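Long-range contact in galactose mutarotase related enzyme (Lactobacillus casei, PDB 3Q1N), which is probably a carbohydrate-binding isomerase of the aldose 1-epimerase (galactose mutarotase) family: residues Y159-F173 with D184-L198. Residues are numbered along the deposited sequence; the frame is centred on the assembly and turned at random. Where two conformers were deposited one is given.
With EDO (1,2-ethanediol), chain Q.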
ATOM      1  N   TYR A 159       1.055  14.804 -14.135  1.00 17.57           N
ATOM      2  CA  TYR A 159       1.311  13.411 -13.819  1.00 17.41           C
ATOM      3  C   TYR A 159       0.105  12.566 -14.186  1.00 17.75           C
ATOM      4  O   TYR A 159      -1.075  12.966 -13.948  1.00 18.48           O
ATOM      5  CB  TYR A 159       1.625  13.227 -12.323  1.00 16.81           C
ATOM      6  CG  TYR A 159       3.054  13.607 -11.981  1.00 16.18           C
ATOM      7  CD1 TYR A 159       3.415  14.932 -11.723  1.00 16.76           C
ATOM      8  CD2 TYR A 159       4.043  12.651 -11.948  1.00 17.30           C
ATOM      9  CE1 TYR A 159       4.709  15.278 -11.479  1.00 16.44           C
ATOM     10  CE2 TYR A 159       5.340  12.976 -11.654  1.00 17.38           C
ATOM     11  CZ  TYR A 159       5.677  14.291 -11.428  1.00 17.86           C
ATOM     12  OH  TYR A 159       6.965  14.664 -11.136  1.00 18.36           O
ATOM     13  N   ASP A 160       0.375  11.413 -14.775  1.00 17.70           N
ATOM     14  CA  ASP A 160      -0.660  10.435 -15.070  1.00 18.15           C
ATOM     15  C   ASP A 160      -0.208   9.103 -14.513  1.00 17.31           C
ATOM     16  O   ASP A 160       0.979   8.890 -14.263  1.00 17.24           O
ATOM     17  CB  ASP A 160      -0.866  10.214 -16.598  1.00 19.60           C
ATOM     18  CG  ASP A 160      -1.405  11.432 -17.370  1.00 23.83           C
ATOM     19  OD1 ASP A 160      -1.876  12.453 -16.835  1.00 27.33           O
ATOM     20  OD2 ASP A 160      -1.276  11.365 -18.609  1.00 32.22           O
ATOM     21  N   LEU A 161      -1.178   8.223 -14.258  1.00 17.24           N
ATOM     22  CA  LEU A 161      -0.929   6.824 -14.061  1.00 16.30           C
ATOM     23  C   LEU A 161      -1.285   6.133 -15.353  1.00 16.96           C
ATOM     24  O   LEU A 161      -2.376   6.323 -15.880  1.00 17.57           O
ATOM     25  CB  LEU A 161      -1.797   6.276 -12.932  1.00 16.17           C
ATOM     26  CG  LEU A 161      -1.358   4.916 -12.430  1.00 16.64           C
ATOM     27  CD1 LEU A 161      -0.104   5.064 -11.624  1.00 16.52           C
ATOM     28  CD2 LEU A 161      -2.478   4.259 -11.581  1.00 17.55           C
ATOM     29  N   THR A 162      -0.353   5.352 -15.881  0.50 16.80           N
ATOM     30  CA  THR A 162      -0.596   4.559 -17.071  0.50 16.73           C
ATOM     31  C   THR A 162      -0.536   3.107 -16.661  0.50 17.37           C
ATOM     32  O   THR A 162       0.382   2.711 -15.920  0.50 16.53           O
ATOM     33  CB  THR A 162       0.424   4.874 -18.187  0.50 17.33           C
ATOM     34  OG1 THR A 162       0.406   6.276 -18.454  0.50 16.40           O
ATOM     35  CG2 THR A 162       0.092   4.140 -19.468  0.50 16.49           C
ATOM     36  N   VAL A 163      -1.518   2.320 -17.110  1.00 17.61           N
ATOM     37  CA  VAL A 163      -1.632   0.904 -16.679  1.00 18.42           C
ATOM     38  C   VAL A 163      -1.680  -0.065 -17.838  1.00 19.05           C
ATOM     39  O   VAL A 163      -2.140   0.273 -18.925  1.00 18.76           O
ATOM     40  CB  VAL A 163      -2.838   0.663 -15.764  1.00 17.23           C
ATOM     41  CG1 VAL A 163      -2.770   1.571 -14.529  1.00 17.95           C
ATOM     42  CG2 VAL A 163      -4.184   0.842 -16.506  1.00 18.31           C
ATOM     43  N   GLU A 164      -1.185  -1.273 -17.598  1.00 19.82           N
ATOM     44  CA  GLU A 164      -1.332  -2.349 -18.566  1.00 21.62           C
ATOM     45  C   GLU A 164      -1.246  -3.712 -17.908  1.00 21.29           C
ATOM     46  O   GLU A 164      -0.590  -3.845 -16.870  1.00 19.39           O
ATOM     47  CB  GLU A 164      -0.272  -2.227 -19.667  1.00 22.75           C
ATOM     48  CG  GLU A 164       1.150  -2.488 -19.260  1.00 24.66           C
ATOM     49  CD  GLU A 164       1.544  -3.984 -19.144  1.00 28.51           C
ATOM     50  OE1 GLU A 164       0.902  -4.854 -19.767  1.00 31.25           O
ATOM     51  OE2 GLU A 164       2.530  -4.272 -18.436  1.00 31.05           O
ATOM     52  N   PRO A 165      -1.924  -4.730 -18.491  1.00 22.16           N
ATOM     53  CA  PRO A 165      -2.907  -4.579 -19.552  1.00 23.33           C
ATOM     54  C   PRO A 165      -4.206  -4.094 -18.971  1.00 24.30           C
ATOM     55  O   PRO A 165      -4.364  -4.063 -17.760  1.00 23.50           O
ATOM     56  CB  PRO A 165      -3.081  -6.016 -20.093  1.00 23.79           C
ATOM     57  CG  PRO A 165      -2.848  -6.869 -18.875  1.00 23.14           C
ATOM     58  CD  PRO A 165      -1.685  -6.155 -18.161  1.00 22.40           C
ATOM     59  N   LEU A 166      -5.144  -3.740 -19.829  1.00 25.73           N
ATOM     60  CA  LEU A 166      -6.472  -3.328 -19.392  1.00 26.80           C
ATOM     61  C   LEU A 166      -7.501  -3.997 -20.307  1.00 28.70           C
ATOM     62  O   LEU A 166      -7.498  -3.766 -21.525  1.00 30.27           O
ATOM     63  CB  LEU A 166      -6.566  -1.791 -19.416  1.00 26.68           C
ATOM     64  CG  LEU A 166      -7.590  -1.066 -18.580  1.00 26.01           C
ATOM     65  CD1 LEU A 166      -7.500  -1.439 -17.066  1.00 24.95           C
ATOM     66  CD2 LEU A 166      -7.485   0.465 -18.793  1.00 25.41           C
ATOM     67  N   ASN A 167      -8.358  -4.836 -19.728  1.00 29.98           N
ATOM     68  CA  ASN A 167      -9.356  -5.595 -20.522  1.00 31.53           C
ATOM     69  C   ASN A 167     -10.760  -4.990 -20.472  1.00 31.70           C
ATOM     70  O   ASN A 167     -11.701  -5.586 -21.003  1.00 32.87           O
ATOM     71  CB  ASN A 167      -9.473  -7.026 -20.020  1.00 31.97           C
ATOM     72  CG  ASN A 167      -8.165  -7.778 -20.073  1.00 33.27           C
ATOM     73  OD1 ASN A 167      -7.290  -7.510 -20.918  1.00 37.69           O
ATOM     74  ND2 ASN A 167      -8.020  -8.730 -19.167  1.00 34.40           N
ATOM     75  N   SER A 168     -10.911  -3.834 -19.833  1.00 30.22           N
ATOM     76  CA  SER A 168     -12.184  -3.106 -19.821  1.00 29.52           C
ATOM     77  C   SER A 168     -11.880  -1.700 -19.280  1.00 27.78           C
ATOM     78  O   SER A 168     -10.781  -1.475 -18.780  1.00 27.68           O
ATOM     79  CB  SER A 168     -13.239  -3.843 -18.965  1.00 29.73           C
ATOM     80  OG  SER A 168     -12.948  -3.823 -17.578  1.00 30.09           O
ATOM     81  N   PRO A 169     -12.826  -0.749 -19.400  1.00 26.25           N
ATOM     82  CA  PRO A 169     -12.524   0.589 -18.944  1.00 24.84           C
ATOM     83  C   PRO A 169     -12.101   0.627 -17.484  1.00 22.59           C
ATOM     84  O   PRO A 169     -12.534  -0.212 -16.710  1.00 21.12           O
ATOM     85  CB  PRO A 169     -13.833   1.323 -19.132  1.00 25.63           C
ATOM     86  CG  PRO A 169     -14.477   0.627 -20.315  1.00 27.27           C
ATOM     87  CD  PRO A 169     -14.115  -0.813 -20.117  1.00 27.43           C
ATOM     88  N   LEU A 170     -11.253   1.597 -17.144  1.00 21.16           N
ATOM     89  CA  LEU A 170     -10.796   1.776 -15.764  1.00 20.22           C
ATOM     90  C   LEU A 170     -11.983   2.054 -14.852  1.00 19.05           C
ATOM     91  O   LEU A 170     -12.811   2.894 -15.197  1.00 18.48           O
ATOM     92  CB  LEU A 170      -9.860   2.982 -15.670  1.00 20.72           C
ATOM     93  CG  LEU A 170      -8.361   2.767 -15.835  1.00 23.29           C
ATOM     94  CD1 LEU A 170      -7.654   4.164 -15.911  1.00 25.56           C
ATOM     95  CD2 LEU A 170      -7.781   1.881 -14.734  1.00 24.09           C
ATOM     96  N   GLN A 171     -12.042   1.355 -13.709  1.00 17.73           N
ATOM     97  CA  GLN A 171     -13.116   1.543 -12.735  0.50 17.91           C
ATOM     98  C   GLN A 171     -12.516   1.717 -11.341  1.00 17.31           C
ATOM     99  O   GLN A 171     -11.400   1.225 -11.064  1.00 16.69           O
ATOM    100  CB  GLN A 171     -14.095   0.347 -12.778  0.50 17.99           C
ATOM    101  CG  GLN A 171     -14.865   0.186 -14.118  0.50 19.86           C
ATOM    102  CD  GLN A 171     -15.990   1.195 -14.288  0.50 21.53           C
ATOM    103  OE1 GLN A 171     -17.059   1.061 -13.676  0.50 24.21           O
ATOM    104  NE2 GLN A 171     -15.765   2.212 -15.127  0.50 23.75           N
ATOM    105  N   ARG A 172     -13.239   2.453 -10.486  1.00 16.77           N
ATOM    106  CA  ARG A 172     -12.867   2.591  -9.088  0.67 16.46           C
ATOM    107  C   ARG A 172     -13.998   2.138  -8.181  1.00 15.58           C
ATOM    108  O   ARG A 172     -15.184   2.164  -8.570  1.00 16.79           O
ATOM    109  CB  ARG A 172     -12.543   4.037  -8.738  0.67 15.78           C
ATOM    110  CG  ARG A 172     -13.749   4.913  -8.718  0.67 17.96           C
ATOM    111  CD  ARG A 172     -13.428   6.325  -8.548  0.67 20.54           C
ATOM    112  NE  ARG A 172     -12.973   6.646  -7.200  0.67 21.09           N
ATOM    113  CZ  ARG A 172     -12.904   7.894  -6.739  0.67 20.44           C
ATOM    114  NH1 ARG A 172     -13.301   8.911  -7.506  0.67 22.04           N
ATOM    115  NH2 ARG A 172     -12.467   8.136  -5.507  0.67 16.84           N
ATOM    116  N   PHE A 173     -13.634   1.722  -6.986  1.00 15.75           N
ATOM    117  CA  PHE A 173     -14.616   1.461  -5.947  1.00 15.17           C
ATOM    118  C   PHE A 173     -15.226   2.773  -5.473  1.00 16.33           C
ATOM    119  O   PHE A 173     -14.520   3.710  -5.135  1.00 17.92           O
ATOM    120  CB  PHE A 173     -14.008   0.721  -4.773  1.00 15.14           C
ATOM    121  CG  PHE A 173     -13.707  -0.690  -5.067  1.00 14.97           C
ATOM    122  CD1 PHE A 173     -14.727  -1.646  -4.956  1.00 14.92           C
ATOM    123  CD2 PHE A 173     -12.489  -1.090  -5.528  1.00 14.73           C
ATOM    124  CE1 PHE A 173     -14.493  -2.977  -5.229  1.00 16.10           C
ATOM    125  CE2 PHE A 173     -12.259  -2.412  -5.850  1.00 15.91           C
ATOM    126  CZ  PHE A 173     -13.261  -3.355  -5.687  1.00 15.50           C
ATOM    127  N   ASP A 184     -20.265   0.380  -4.515  1.00 19.76           N
ATOM    128  CA  ASP A 184     -20.301   0.296  -5.970  0.50 20.70           C
ATOM    129  C   ASP A 184     -18.912   0.317  -6.587  1.00 20.06           C
ATOM    130  O   ASP A 184     -17.903   0.482  -5.914  1.00 18.55           O
ATOM    131  CB  ASP A 184     -21.241   1.337  -6.582  0.50 21.03           C
ATOM    132  CG  ASP A 184     -20.620   2.705  -6.710  0.50 22.16           C
ATOM    133  OD1 ASP A 184     -21.378   3.697  -6.671  0.50 26.39           O
ATOM    134  OD2 ASP A 184     -19.391   2.809  -6.890  0.50 23.31           O
ATOM    135  N   VAL A 185     -18.907   0.034  -7.879  1.00 21.16           N
ATOM    136  CA  VAL A 185     -17.748   0.142  -8.723  1.00 22.25           C
ATOM    137  C   VAL A 185     -18.246   1.003  -9.880  1.00 22.86           C
ATOM    138  O   VAL A 185     -19.365   0.786 -10.382  1.00 23.45           O
ATOM    139  CB  VAL A 185     -17.257  -1.232  -9.177  1.00 22.72           C
ATOM    140  CG1 VAL A 185     -16.159  -1.064 -10.231  1.00 24.69           C
ATOM    141  CG2 VAL A 185     -16.708  -2.033  -7.975  1.00 23.48           C
ATOM    142  N   GLU A 186     -17.455   2.011 -10.258  1.00 23.37           N
ATOM    143  CA  GLU A 186     -17.922   3.103 -11.117  1.00 24.51           C
ATOM    144  C   GLU A 186     -16.807   3.661 -12.002  1.00 25.33           C
ATOM    145  O   GLU A 186     -15.628   3.381 -11.809  1.00 22.45           O
ATOM    146  CB  GLU A 186     -18.503   4.253 -10.270  1.00 24.96           C
ATOM    147  CG  GLU A 186     -17.511   4.820  -9.236  1.00 26.87           C
ATOM    148  CD  GLU A 186     -18.101   5.852  -8.254  1.00 31.66           C
ATOM    149  OE1 GLU A 186     -19.254   5.675  -7.825  1.00 33.89           O
ATOM    150  OE2 GLU A 186     -17.352   6.792  -7.844  1.00 33.60           O
ATOM    151  N   ASP A 187     -17.212   4.523 -12.931  1.00 26.85           N
ATOM    152  CA  ASP A 187     -16.254   5.213 -13.810  1.00 27.71           C
ATOM    153  C   ASP A 187     -15.447   6.226 -13.043  1.00 28.23           C
ATOM    154  O   ASP A 187     -15.870   6.699 -11.959  1.00 28.99           O
ATOM    155  CB  ASP A 187     -16.998   5.965 -14.905  1.00 29.11           C
ATOM    156  CG  ASP A 187     -17.752   5.051 -15.866  1.00 30.47           C
ATOM    157  OD1 ASP A 187     -17.470   3.846 -15.966  1.00 32.36           O
ATOM    158  OD2 ASP A 187     -18.619   5.603 -16.578  1.00 35.90           O
ATOM    159  N   ILE A 188     -14.264   6.560 -13.589  1.00 28.36           N
ATOM    160  CA  ILE A 188     -13.324   7.472 -12.919  1.00 28.64           C
ATOM    161  C   ILE A 188     -13.254   8.827 -13.626  1.00 29.69           C
ATOM    162  O   ILE A 188     -13.050   8.848 -14.843  1.00 31.07           O
ATOM    163  CB  ILE A 188     -11.913   6.900 -12.915  1.00 27.68           C
ATOM    164  CG1 ILE A 188     -11.922   5.498 -12.305  1.00 24.94           C
ATOM    165  CG2 ILE A 188     -10.994   7.841 -12.125  1.00 27.60           C
ATOM    166  CD1 ILE A 188     -10.530   4.883 -12.035  1.00 21.63           C
ATOM    167  N   PRO A 189     -13.432   9.948 -12.878  1.00 30.08           N
ATOM    168  CA  PRO A 189     -13.352  11.266 -13.525  1.00 29.87           C
ATOM    169  C   PRO A 189     -12.038  11.426 -14.286  1.00 29.58           C
ATOM    170  O   PRO A 189     -10.953  11.305 -13.699  1.00 28.58           O
ATOM    171  CB  PRO A 189     -13.448  12.252 -12.352  1.00 30.64           C
ATOM    172  CG  PRO A 189     -14.262  11.504 -11.277  1.00 30.00           C
ATOM    173  CD  PRO A 189     -13.935  10.033 -11.475  1.00 30.43           C
ATOM    174  N   GLY A 190     -12.160  11.600 -15.607  1.00 28.93           N
ATOM    175  CA  GLY A 190     -11.033  11.934 -16.453  1.00 28.21           C
ATOM    176  C   GLY A 190     -10.264  10.784 -17.094  1.00 27.34           C
ATOM    177  O   GLY A 190      -9.324  11.041 -17.809  1.00 25.52           O
ATOM    178  N   ALA A 191     -10.662   9.534 -16.865  1.00 27.26           N
ATOM    179  CA  ALA A 191      -9.908   8.393 -17.405  1.00 27.21           C
ATOM    180  C   ALA A 191      -9.975   8.387 -18.942  1.00 28.03           C
ATOM    181  O   ALA A 191     -11.015   8.678 -19.523  1.00 28.55           O
ATOM    182  CB  ALA A 191     -10.423   7.055 -16.825  1.00 27.49           C
ATOM    183  N   GLU A 192      -8.856   8.076 -19.579  1.00 27.75           N
ATOM    184  CA  GLU A 192      -8.778   7.964 -21.035  1.00 29.08           C
ATOM    185  C   GLU A 192      -8.033   6.705 -21.399  1.00 27.27           C
ATOM    186  O   GLU A 192      -6.788   6.695 -21.441  1.00 26.69           O
ATOM    187  CB  GLU A 192      -8.004   9.116 -21.632  1.00 29.93           C
ATOM    188  CG  GLU A 192      -8.533  10.481 -21.320  1.00 35.37           C
ATOM    189  CD  GLU A 192      -7.550  11.539 -21.763  1.00 41.53           C
ATOM    190  OE1 GLU A 192      -7.137  11.490 -22.958  1.00 46.01           O
ATOM    191  OE2 GLU A 192      -7.162  12.401 -20.930  1.00 46.57           O
ATOM    192  N   GLY A 193      -8.791   5.668 -21.715  1.00 26.21           N
ATOM    193  CA  GLY A 193      -8.207   4.380 -22.008  1.00 24.95           C
ATOM    194  C   GLY A 193      -7.370   3.940 -20.817  1.00 23.30           C
ATOM    195  O   GLY A 193      -7.853   3.922 -19.678  1.00 22.77           O
ATOM    196  N   ASN A 194      -6.106   3.626 -21.062  1.00 22.62           N
ATOM    197  CA  ASN A 194      -5.260   3.142 -19.984  1.00 21.81           C
ATOM    198  C   ASN A 194      -4.489   4.234 -19.238  1.00 21.43           C
ATOM    199  O   ASN A 194      -3.605   3.927 -18.474  1.00 19.93           O
ATOM    200  CB  ASN A 194      -4.286   2.089 -20.478  1.00 22.28           C
ATOM    201  CG  ASN A 194      -3.209   2.648 -21.333  1.00 22.89           C
ATOM    202  OD1 ASN A 194      -3.389   3.644 -22.007  1.00 26.03           O
ATOM    203  ND2 ASN A 194      -2.036   2.005 -21.309  1.00 25.31           N
ATOM    204  N   ARG A 195      -4.896   5.476 -19.413  1.00 21.33           N
ATOM    205  CA  ARG A 195      -4.203   6.617 -18.835  0.50 21.76           C
ATOM    206  C   ARG A 195      -5.173   7.377 -17.924  1.00 21.26           C
ATOM    207  O   ARG A 195      -6.320   7.707 -18.343  1.00 22.01           O
ATOM    208  CB  ARG A 195      -3.699   7.499 -19.978  0.50 22.61           C
ATOM    209  CG  ARG A 195      -2.738   8.587 -19.587  0.50 24.73           C
ATOM    210  CD  ARG A 195      -2.278   9.332 -20.847  0.50 28.03           C
ATOM    211  NE  ARG A 195      -1.414   8.491 -21.657  0.50 29.85           N
ATOM    212  CZ  ARG A 195      -0.094   8.446 -21.528  0.50 31.82           C
ATOM    213  NH1 ARG A 195       0.522   9.212 -20.625  0.50 32.51           N
ATOM    214  NH2 ARG A 195       0.609   7.643 -22.306  0.50 32.73           N
ATOM    215  N   LEU A 196      -4.748   7.627 -16.688  1.00 19.90           N
ATOM    216  CA  LEU A 196      -5.554   8.386 -15.716  1.00 19.51           C
ATOM    217  C   LEU A 196      -4.789   9.637 -15.289  1.00 18.41           C
ATOM    218  O   LEU A 196      -3.774   9.533 -14.610  1.00 17.67           O
ATOM    219  CB  LEU A 196      -5.879   7.548 -14.498  1.00 18.70           C
ATOM    220  CG  LEU A 196      -6.727   8.203 -13.411  1.00 19.62           C
ATOM    221  CD1 LEU A 196      -8.107   8.645 -13.953  1.00 22.26           C
ATOM    222  CD2 LEU A 196      -6.847   7.265 -12.195  1.00 19.48           C
ATOM    223  N   PRO A 197      -5.251  10.827 -15.701  1.00 19.10           N
ATOM    224  CA  PRO A 197      -4.600  12.041 -15.218  1.00 18.83           C
ATOM    225  C   PRO A 197      -4.800  12.164 -13.716  1.00 19.21           C
ATOM    226  O   PRO A 197      -5.909  11.911 -13.214  1.00 19.53           O
ATOM    227  CB  PRO A 197      -5.329  13.156 -15.976  1.00 20.39           C
ATOM    228  CG  PRO A 197      -5.925  12.463 -17.217  1.00 21.55           C
ATOM    229  CD  PRO A 197      -6.311  11.117 -16.679  1.00 19.79           C
ATOM    230  N   LEU A 198      -3.739  12.503 -12.991  1.00 18.58           N
ATOM    231  CA  LEU A 198      -3.778  12.573 -11.531  1.00 18.45           C
ATOM    232  C   LEU A 198      -3.803  14.048 -11.104  1.00 19.18           C
ATOM    233  O   LEU A 198      -2.788  14.756 -11.164  1.00 20.29           O
ATOM    234  CB  LEU A 198      -2.569  11.835 -10.938  1.00 17.86           C
ATOM    235  CG  LEU A 198      -2.467  10.361 -11.348  1.00 18.23           C
ATOM    236  CD1 LEU A 198      -1.242   9.705 -10.705  1.00 17.86           C
ATOM    237  CD2 LEU A 198      -3.737   9.571 -10.973  1.00 16.22           C
TER
HETATM  238  C1  EDO Q 309     -14.944  10.097 -17.078  1.00 57.77           C
HETATM  239  O1  EDO Q 309     -13.718  10.466 -17.732  1.00 56.93           O
HETATM  240  C2  EDO Q 309     -15.224   8.614 -17.279  1.00 57.72           C
HETATM  241  O2  EDO Q 309     -14.336   7.842 -16.464  1.00 58.03           O
HETATM  242  O   HOH W   1      -1.419  16.066 -13.192  1.00 22.96           O
HETATM  243  O   HOH W   2     -10.475   3.469 -19.135  1.00 23.54           O
HETATM  244  O   HOH W   3     -13.449   5.359 -16.096  1.00 37.02           O
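L196 N donates to L161 O at 2.8 Å and lies nearly along the C=O axis, while the CA of R195 adds a minor C-H contact to the same oxygen. L161 N returns a bond to L196 O, which completes an antiparallel hydrogen-bonded pair. Strand 195-197 thereby forms the outer strand of a large antiparallel sheet, with strand 217-221 on the other side of strand 160-164. L198 N extends the pairing to Y159 O.

At the other end N194 holds V163 twice. V163 N donates to N194 O at 3.0 Å, and N194 ND2 donates to V163 O at 2.9 Å. The second bond is bent, 149° at the hydrogen. CG of N194 sits between its own backbone N and carbonyl carbon (chi1 71°), which turns the amide back to V163 O. An alanine here would keep the backbone bond but would probably leave V163 O without its amide donor and the end of the strand pairing less firmly fixed.

In the connecting loops, L170 CD1 touches both A191 CB and L196 CB, each at 4.1 Å. Two waters bridge the same loops: one joins L170 N to G193 O, the other L170 O to I188 N.

A separate two-stranded pairing follows. E186 N donates to R172 O at 2.8 Å, and R172 N to E186 O. The R172 and E186 chains run side by side, but their charged ends do not bond; R172 NH2 goes to L207 O. V185 CG2 rests on F173 CD1 at 3.6 Å, and the F173 ring also meets Y238 edge-to-face.

The D160-R195 salt bridge is weak, with OD2 and NH1 3.5 Å apart and R195 in two conformers. Backbone bonds, the N194 clamp and buried apolar packing therefore probably hold this sheet edge more than charge does.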